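Local atomic coordinates of NolR (Sinorhizobium fredii, PDB entry 4OMZ), a protein that binds DNA as a helix-turn-helix transcription regulator of the ArsR family and controls expression of rhizobial genes for nodulation and symbiosis. Residues A[6-9]-A[10-14]; A[83-87]-A[88-92]; A[64-68]-A[69-73]. All blocks are in the same frame, centred on the assembly; numbering follows the deposited sequence.

In the fold
The three contacts are turns at helix ends. Contact 1 opens helix 10-26, contact 3 closes helix 56-68 and contact 2 opens helix 88-101. Contacts 2 and 3 adjoin, their centres about 10 Å apart: Ser85 OG is hydrogen-bonded to Leu71 O at 2.7 Å, and Ser84 O lies 2.9 Å from Ser73 N where strands 80-84 and 73-77 pair. Contact 1 is remote, its centre about 29 Å from that of contact 2 and 27 Å from that of contact 3. Contacts 1 and 2 both meet the second subunit, and a bound phosphate, probably from the crystallisation liquor, lies about 4 Å from the His13 side chain.

Contact 1. Residues A[6-9]-A[10-14]; sequences QPLS and PEKHE
Ser9 and Lys12 meet at the first turn of helix 10-26, where Ser9 is the N-cap and Pro10 the first helical residue. The Ser9 hydroxyl sits between its own backbone N and carbonyl carbon (chi1 83°), which turns it toward the start of the helix. There Ser9 OG accepts from Lys12 N at 3.4 Å, a weak capping bond although the N-H points at it fairly straight (156°). The same oxygen is lined by aliphatic carbon: Glu11 CB and Lys12 CG each lie 3.6 Å from Ser9 OG. Beyond these carbons the two charged chains part. Glu11 runs out extended and away from the turn, while Lys12 bends at chi3 and brings NZ to 4.4 Å from Leu8 CD2, a loose approach. The His13 ring lies beside the carbonyls of Leu8 and Ser9. It meets both oxygens obliquely, with His13 CD2 3.9 Å from Leu8 O, and its CE1 is 4.5 Å from Leu8 CB. Leu8 and His13 hold the N' and N4 positions, where a hydrophobic staple would form, but their side chains touch only at the margin. Ser9 O takes weak bonds from two amides, Lys12 N at 3.2 Å and His13 N at 3.4 Å. In the second subunit, Lys51 packs on Leu8, Leu33 on His13 and Asp36 on Lys12. Proline suits the first helical position, since the amide hydrogen it lacks has no preceding turn to bond to. Chemically, one serine serves the start of the helix with both its hydroxyl and its carbonyl. This helix start is thus held by several weak bonds to a single residue, with the second subunit packed beside Leu8, Lys12 and His13.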
loop_
_atom_site.group_PDB
_atom_site.type_symbol
_atom_site.label_atom_id
_atom_site.label_comp_id
_atom_site.label_asym_id
_atom_site.label_seq_id
_atom_site.Cartn_x
_atom_site.Cartn_y
_atom_site.Cartn_z
ATOM N N GLN A 6 24.138 -9.420 10.421
ATOM C CA GLN A 6 24.177 -7.965 10.339
ATOM C C GLN A 6 22.776 -7.367 10.125
ATOM O O GLN A 6 22.154 -7.569 9.076
ATOM C CB GLN A 6 25.125 -7.541 9.211
ATOM C CG GLN A 6 24.831 -8.231 7.878
ATOM C CD GLN A 6 25.757 -7.802 6.757
ATOM O OE1 GLN A 6 26.888 -7.370 6.989
ATOM N NE2 GLN A 6 25.264 -7.895 5.526
ATOM N N PRO A 7 22.257 -6.654 11.141
ATOM C CA PRO A 7 20.979 -5.934 11.033
ATOM C C PRO A 7 20.959 -4.846 9.954
ATOM O O PRO A 7 22.008 -4.453 9.439
ATOM C CB PRO A 7 20.808 -5.317 12.425
ATOM C CG PRO A 7 21.615 -6.187 13.324
ATOM C CD PRO A 7 22.802 -6.599 12.508
ATOM N N LEU A 8 19.759 -4.384 9.612
ATOM C CA LEU A 8 19.577 -3.339 8.607
ATOM C C LEU A 8 19.912 -1.962 9.186
ATOM O O LEU A 8 19.638 -1.700 10.356
ATOM C CB LEU A 8 18.146 -3.358 8.064
ATOM C CG LEU A 8 17.788 -4.558 7.181
ATOM C CD1 LEU A 8 16.286 -4.668 6.988
ATOM C CD2 LEU A 8 18.500 -4.474 5.839
ATOM N N SER A 9 20.521 -1.098 8.380
ATOM C CA SER A 9 20.881 0.246 8.834
ATOM C C SER A 9 19.651 1.031 9.300
ATOM O O SER A 9 18.531 0.760 8.855
ATOM C CB SER A 9 21.598 1.015 7.721
ATOM O OG SER A 9 20.666 1.588 6.818
ATOM N N PRO A 10 19.856 2.008 10.199
ATOM C CA PRO A 10 18.772 2.891 10.645
ATOM C C PRO A 10 18.148 3.670 9.486
ATOM O O PRO A 10 16.959 4.010 9.539
ATOM C CB PRO A 10 19.472 3.822 11.636
ATOM C CG PRO A 10 20.588 2.991 12.173
ATOM C CD PRO A 10 21.086 2.227 10.981
ATOM N N GLU A 11 18.937 3.947 8.452
ATOM C CA GLU A 11 18.425 4.661 7.288
ATOM C C GLU A 11 17.307 3.904 6.576
ATOM O O GLU A 11 16.309 4.503 6.188
ATOM C CB GLU A 11 19.549 4.937 6.283
ATOM C CG GLU A 11 19.140 5.885 5.156
ATOM C CD GLU A 11 20.308 6.346 4.296
ATOM O OE1 GLU A 11 21.420 5.792 4.439
ATOM O OE2 GLU A 11 20.107 7.258 3.462
ATOM N N LYS A 12 17.470 2.593 6.415
ATOM C CA LYS A 12 16.472 1.756 5.735
ATOM C C LYS A 12 15.216 1.554 6.577
ATOM O O LYS A 12 14.124 1.306 6.074
ATOM C CB LYS A 12 17.107 0.431 5.334
ATOM C CG LYS A 12 18.248 0.663 4.359
ATOM C CD LYS A 12 18.913 -0.616 3.856
ATOM C CE LYS A 12 18.471 -0.907 2.418
ATOM N NZ LYS A 12 18.554 -2.351 2.038
ATOM N N HIS A 13 15.426 1.666 7.873
ATOM C CA HIS A 13 14.416 1.649 8.918
ATOM C C HIS A 13 13.517 2.892 8.851
ATOM O O HIS A 13 12.263 2.817 8.903
ATOM C CB HIS A 13 15.232 1.527 10.208
ATOM C CG HIS A 13 15.297 0.136 10.750
ATOM N ND1 HIS A 13 14.610 -0.896 10.170
ATOM C CD2 HIS A 13 16.177 -0.443 11.604
ATOM C CE1 HIS A 13 14.893 -2.021 10.799
ATOM N NE2 HIS A 13 15.880 -1.780 11.635
ATOM N N GLU A 14 14.168 4.024 8.619
ATOM C CA GLU A 14 13.492 5.302 8.503
ATOM C C GLU A 14 12.799 5.444 7.134
ATOM O O GLU A 14 11.693 6.006 7.012
ATOM C CB GLU A 14 14.535 6.403 8.682
ATOM C CG GLU A 14 14.871 6.742 10.121
ATOM C CD GLU A 14 15.853 7.890 10.222
ATOM O OE1 GLU A 14 16.390 8.305 9.170
ATOM O OE2 GLU A 14 16.095 8.374 11.347
#

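Contact 2. Residues A[83-87]-A[88-92]; sequences YSSSS and DSVMK
Val90 N and Met91 N are both gripped by Ser87, the N-cap of helix 88-101. With chi1 at 170° the Ser87 hydroxyl points opposite its own amide nitrogen, over the first turn, and accepts from Val90 N at 3.1 Å in an almost straight bond (175°). The Ser87 carbonyl oxygen takes the first helical bond, from Met91 N at 3.0 Å. Before the cap, Ser85 OG receives a weak bond from Ser87 N, but has its stronger partner in Leu71. Packing follows on the Val90 side. Val90 CG2 rests 3.4 Å from Ser87 OG, and the buried valine packs on Leu35, Leu71 and Met26. Met91 folds back along the incoming chain, its methyl CE 3.5 Å from Ser85 O and its sulfur passing near Ser87 O. Farther along, Lys92 makes a salt bridge to Glu99 of the second subunit. With an alanine in place of Ser87, Val90 N would probably lose its side-chain acceptor and the first turn be held less firmly. The chemistry implies a firm helix start: hydroxyl and carbonyl of one residue satisfy two successive amides, with buried Val90 packed beside the hydroxyl and Met91 lying along the incoming chain.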
loop_
_atom_site.group_PDB
_atom_site.type_symbol
_atom_site.label_atom_id
_atom_site.label_comp_id
_atom_site.label_asym_id
_atom_site.label_seq_id
_atom_site.Cartn_x
_atom_site.Cartn_y
_atom_site.Cartn_z
ATOM N N TYR A 83 -11.065 18.985 -5.723
ATOM C CA TYR A 83 -9.922 18.125 -5.450
ATOM C C TYR A 83 -9.451 17.410 -6.705
ATOM O O TYR A 83 -10.252 17.072 -7.576
ATOM C CB TYR A 83 -10.277 17.094 -4.379
ATOM C CG TYR A 83 -10.287 17.639 -2.971
ATOM C CD1 TYR A 83 -11.369 18.366 -2.490
ATOM C CD2 TYR A 83 -9.218 17.412 -2.116
ATOM C CE1 TYR A 83 -11.381 18.856 -1.196
ATOM C CE2 TYR A 83 -9.220 17.901 -0.824
ATOM C CZ TYR A 83 -10.301 18.620 -0.368
ATOM O OH TYR A 83 -10.295 19.104 0.921
ATOM N N SER A 84 -8.144 17.189 -6.799
ATOM C CA SER A 84 -7.593 16.375 -7.875
ATOM C C SER A 84 -6.338 15.698 -7.368
ATOM O O SER A 84 -5.881 15.993 -6.269
ATOM C CB SER A 84 -7.290 17.220 -9.115
ATOM O OG SER A 84 -6.458 18.319 -8.790
ATOM N N SER A 85 -5.786 14.775 -8.144
ATOM C CA SER A 85 -4.475 14.237 -7.820
ATOM C C SER A 85 -3.590 14.150 -9.040
ATOM O O SER A 85 -3.933 13.504 -10.029
ATOM C CB SER A 85 -4.582 12.857 -7.180
ATOM O OG SER A 85 -3.293 12.403 -6.804
ATOM N N SER A 86 -2.440 14.803 -8.955
ATOM C CA SER A 86 -1.433 14.726 -9.996
ATOM C C SER A 86 -0.164 14.089 -9.430
ATOM O O SER A 86 0.936 14.303 -9.935
ATOM C CB SER A 86 -1.161 16.110 -10.569
ATOM O OG SER A 86 -2.222 16.498 -11.428
ATOM N N SER A 87 -0.343 13.303 -8.370
ATOM C CA SER A 87 0.756 12.656 -7.659
ATOM C C SER A 87 1.461 11.571 -8.474
ATOM O O SER A 87 0.852 10.572 -8.861
ATOM C CB SER A 87 0.237 12.047 -6.353
ATOM O OG SER A 87 1.213 11.212 -5.755
ATOM N N ASP A 88 2.751 11.761 -8.722
ATOM C CA ASP A 88 3.524 10.763 -9.448
ATOM C C ASP A 88 3.568 9.432 -8.685
ATOM O O ASP A 88 3.504 8.358 -9.288
ATOM C CB ASP A 88 4.937 11.276 -9.717
ATOM C CG ASP A 88 5.823 10.224 -10.347
ATOM O OD1 ASP A 88 5.711 10.014 -11.571
ATOM O OD2 ASP A 88 6.634 9.615 -9.618
ATOM N N SER A 89 3.681 9.513 -7.362
ATOM C CA SER A 89 3.671 8.331 -6.499
ATOM C C SER A 89 2.385 7.515 -6.647
ATOM O O SER A 89 2.422 6.299 -6.902
ATOM C CB SER A 89 3.834 8.746 -5.039
ATOM O OG SER A 89 5.088 9.356 -4.817
ATOM N N VAL A 90 1.252 8.195 -6.481
ATOM C CA VAL A 90 -0.050 7.554 -6.598
ATOM C C VAL A 90 -0.181 6.917 -7.971
ATOM O O VAL A 90 -0.633 5.784 -8.095
ATOM C CB VAL A 90 -1.216 8.552 -6.372
ATOM C CG1 VAL A 90 -2.545 7.919 -6.762
ATOM C CG2 VAL A 90 -1.256 8.995 -4.920
ATOM N N MET A 91 0.251 7.630 -9.003
ATOM C CA MET A 91 0.142 7.096 -10.349
ATOM C C MET A 91 1.010 5.859 -10.549
ATOM O O MET A 91 0.603 4.923 -11.239
ATOM C CB MET A 91 0.491 8.171 -11.379
ATOM C CG MET A 91 -0.708 9.028 -11.744
ATOM S SD MET A 91 -0.285 10.594 -12.515
ATOM C CE MET A 91 -1.476 11.653 -11.702
ATOM N N LYS A 92 2.190 5.834 -9.941
ATOM C CA LYS A 92 3.046 4.660 -10.062
ATOM C C LYS A 92 2.432 3.458 -9.352
ATOM O O LYS A 92 2.462 2.338 -9.875
ATOM C CB LYS A 92 4.445 4.946 -9.520
ATOM C CG LYS A 92 5.321 5.692 -10.516
ATOM C CD LYS A 92 6.539 6.315 -9.860
ATOM C CE LYS A 92 7.471 6.885 -10.906
ATOM N NZ LYS A 92 8.576 5.945 -11.215
#

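Contact 3. Residues A[64-68]-A[69-73]; sequences SKLRA and QNLVS
Leu71 N donates to Leu66 O at 3.0 Å and Asn70 N to Arg67 O at 2.9 Å, the two bonds of a Schellman motif that ends helix 56-68. The second of them comes from above the carbonyl plane. Asn70 is the C-prime residue, and its positive phi (60°) turns the chain out of the helix. Gln69 N divides itself weakly between Lys65 O and Leu66 O. Two waters extend the polar set: one donates to Val72 O at 2.8 Å and weakly to Arg67 O, the other bridges Arg67 O and Asn70 OD1. Among the apolar contacts, Leu66 and Leu71 side chains cross at about a right angle, CD2 of Leu66 4.0 Å from CD1 of Leu71, while Leu66 CD1 is 4.2 Å from Val72 CG1. Val72 CG2 lies 3.6 Å from Arg67 CG. Arg67 also crosses Val72 at about a right angle, then bends at chi3, and its NH1 finds a weak partner in Tyr83 OH. The turn leads from helix 56-68 into strand 73-77. Helix 29-40 lies against it through Arg31, Ile34 and Leu35 on Leu66 and Leu38 on Val72, and helix 10-26 through Phe22 and Ala25 on Gln69, with Ala25 also touching Leu71.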
loop_
_atom_site.group_PDB
_atom_site.type_symbol
_atom_site.label_atom_id
_atom_site.label_comp_id
_atom_site.label_asym_id
_atom_site.label_seq_id
_atom_site.Cartn_x
_atom_site.Cartn_y
_atom_site.Cartn_z
ATOM N N SER A 64 -8.510 14.082 4.394
ATOM C CA SER A 64 -7.533 14.552 5.360
ATOM C C SER A 64 -6.318 13.631 5.403
ATOM O O SER A 64 -5.175 14.115 5.406
ATOM C CB SER A 64 -8.162 14.668 6.749
ATOM O OG SER A 64 -7.168 14.701 7.759
ATOM N N LYS A 65 -6.545 12.313 5.399
ATOM C CA LYS A 65 -5.357 11.441 5.481
ATOM C C LYS A 65 -4.531 11.494 4.176
ATOM O O LYS A 65 -3.295 11.377 4.195
ATOM C CB LYS A 65 -5.747 10.005 5.825
ATOM C CG LYS A 65 -4.670 8.981 5.461
ATOM C CD LYS A 65 -4.220 8.171 6.679
ATOM C CE LYS A 65 -2.922 7.406 6.424
ATOM N NZ LYS A 65 -2.791 6.202 7.293
ATOM N N LEU A 66 -5.225 11.672 3.054
ATOM C CA LEU A 66 -4.580 11.826 1.758
ATOM C C LEU A 66 -3.787 13.125 1.674
ATOM O O LEU A 66 -2.721 13.160 1.059
ATOM C CB LEU A 66 -5.616 11.788 0.631
ATOM C CG LEU A 66 -6.282 10.467 0.244
ATOM C CD1 LEU A 66 -7.245 10.645 -0.935
ATOM C CD2 LEU A 66 -5.209 9.445 -0.079
ATOM N N ARG A 67 -4.314 14.195 2.270
ATOM C CA ARG A 67 -3.610 15.477 2.270
ATOM C C ARG A 67 -2.371 15.363 3.143
ATOM O O ARG A 67 -1.340 15.982 2.857
ATOM C CB ARG A 67 -4.483 16.633 2.774
ATOM C CG ARG A 67 -5.579 17.103 1.827
ATOM C CD ARG A 67 -6.343 18.275 2.427
ATOM N NE ARG A 67 -5.683 19.542 2.126
ATOM C CZ ARG A 67 -6.325 20.689 1.924
ATOM N NH1 ARG A 67 -7.648 20.733 2.015
ATOM N NH2 ARG A 67 -5.646 21.795 1.643
ATOM N N ALA A 68 -2.483 14.573 4.211
ATOM C CA ALA A 68 -1.360 14.368 5.125
ATOM C C ALA A 68 -0.145 13.751 4.412
ATOM O O ALA A 68 1.002 14.019 4.770
ATOM C CB ALA A 68 -1.787 13.495 6.296
ATOM N N GLN A 69 -0.403 12.934 3.397
ATOM C CA GLN A 69 0.666 12.345 2.601
ATOM C C GLN A 69 0.890 13.111 1.303
ATOM O O GLN A 69 1.551 12.607 0.398
ATOM C CB GLN A 69 0.356 10.882 2.289
ATOM C CG GLN A 69 0.589 9.933 3.447
ATOM C CD GLN A 69 2.048 9.815 3.815
ATOM O OE1 GLN A 69 2.924 9.885 2.952
ATOM N NE2 GLN A 69 2.319 9.619 5.097
ATOM N N ASN A 70 0.328 14.316 1.215
ATOM C CA ASN A 70 0.590 15.217 0.091
ATOM C C ASN A 70 0.187 14.606 -1.249
ATOM O O ASN A 70 0.870 14.792 -2.257
ATOM C CB ASN A 70 2.067 15.613 0.063
ATOM C CG ASN A 70 2.484 16.391 1.299
ATOM O OD1 ASN A 70 2.314 17.605 1.370
ATOM N ND2 ASN A 70 3.029 15.689 2.283
ATOM N N LEU A 71 -0.919 13.868 -1.250
ATOM C CA LEU A 71 -1.312 13.088 -2.418
ATOM C C LEU A 71 -2.392 13.760 -3.258
ATOM O O LEU A 71 -2.741 13.267 -4.334
ATOM C CB LEU A 71 -1.791 11.700 -1.989
ATOM C CG LEU A 71 -0.761 10.856 -1.233
ATOM C CD1 LEU A 71 -1.332 9.503 -0.872
ATOM C CD2 LEU A 71 0.507 10.702 -2.057
ATOM N N VAL A 72 -2.934 14.872 -2.766
ATOM C CA VAL A 72 -3.981 15.576 -3.495
ATOM C C VAL A 72 -3.738 17.073 -3.569
ATOM O O VAL A 72 -3.141 17.671 -2.676
ATOM C CB VAL A 72 -5.383 15.336 -2.878
ATOM C CG1 VAL A 72 -5.881 13.940 -3.203
ATOM C CG2 VAL A 72 -5.364 15.574 -1.382
ATOM N N SER A 73 -4.218 17.665 -4.652
ATOM C CA SER A 73 -4.161 19.097 -4.856
ATOM C C SER A 73 -5.577 19.663 -4.792
ATOM O O SER A 73 -6.562 18.950 -5.041
ATOM C CB SER A 73 -3.518 19.417 -6.199
ATOM O OG SER A 73 -2.157 19.029 -6.211
HETATM O O HOH W 1 -2.005 17.390 -0.179
HETATM O O HOH W 2 0.715 17.992 4.191
#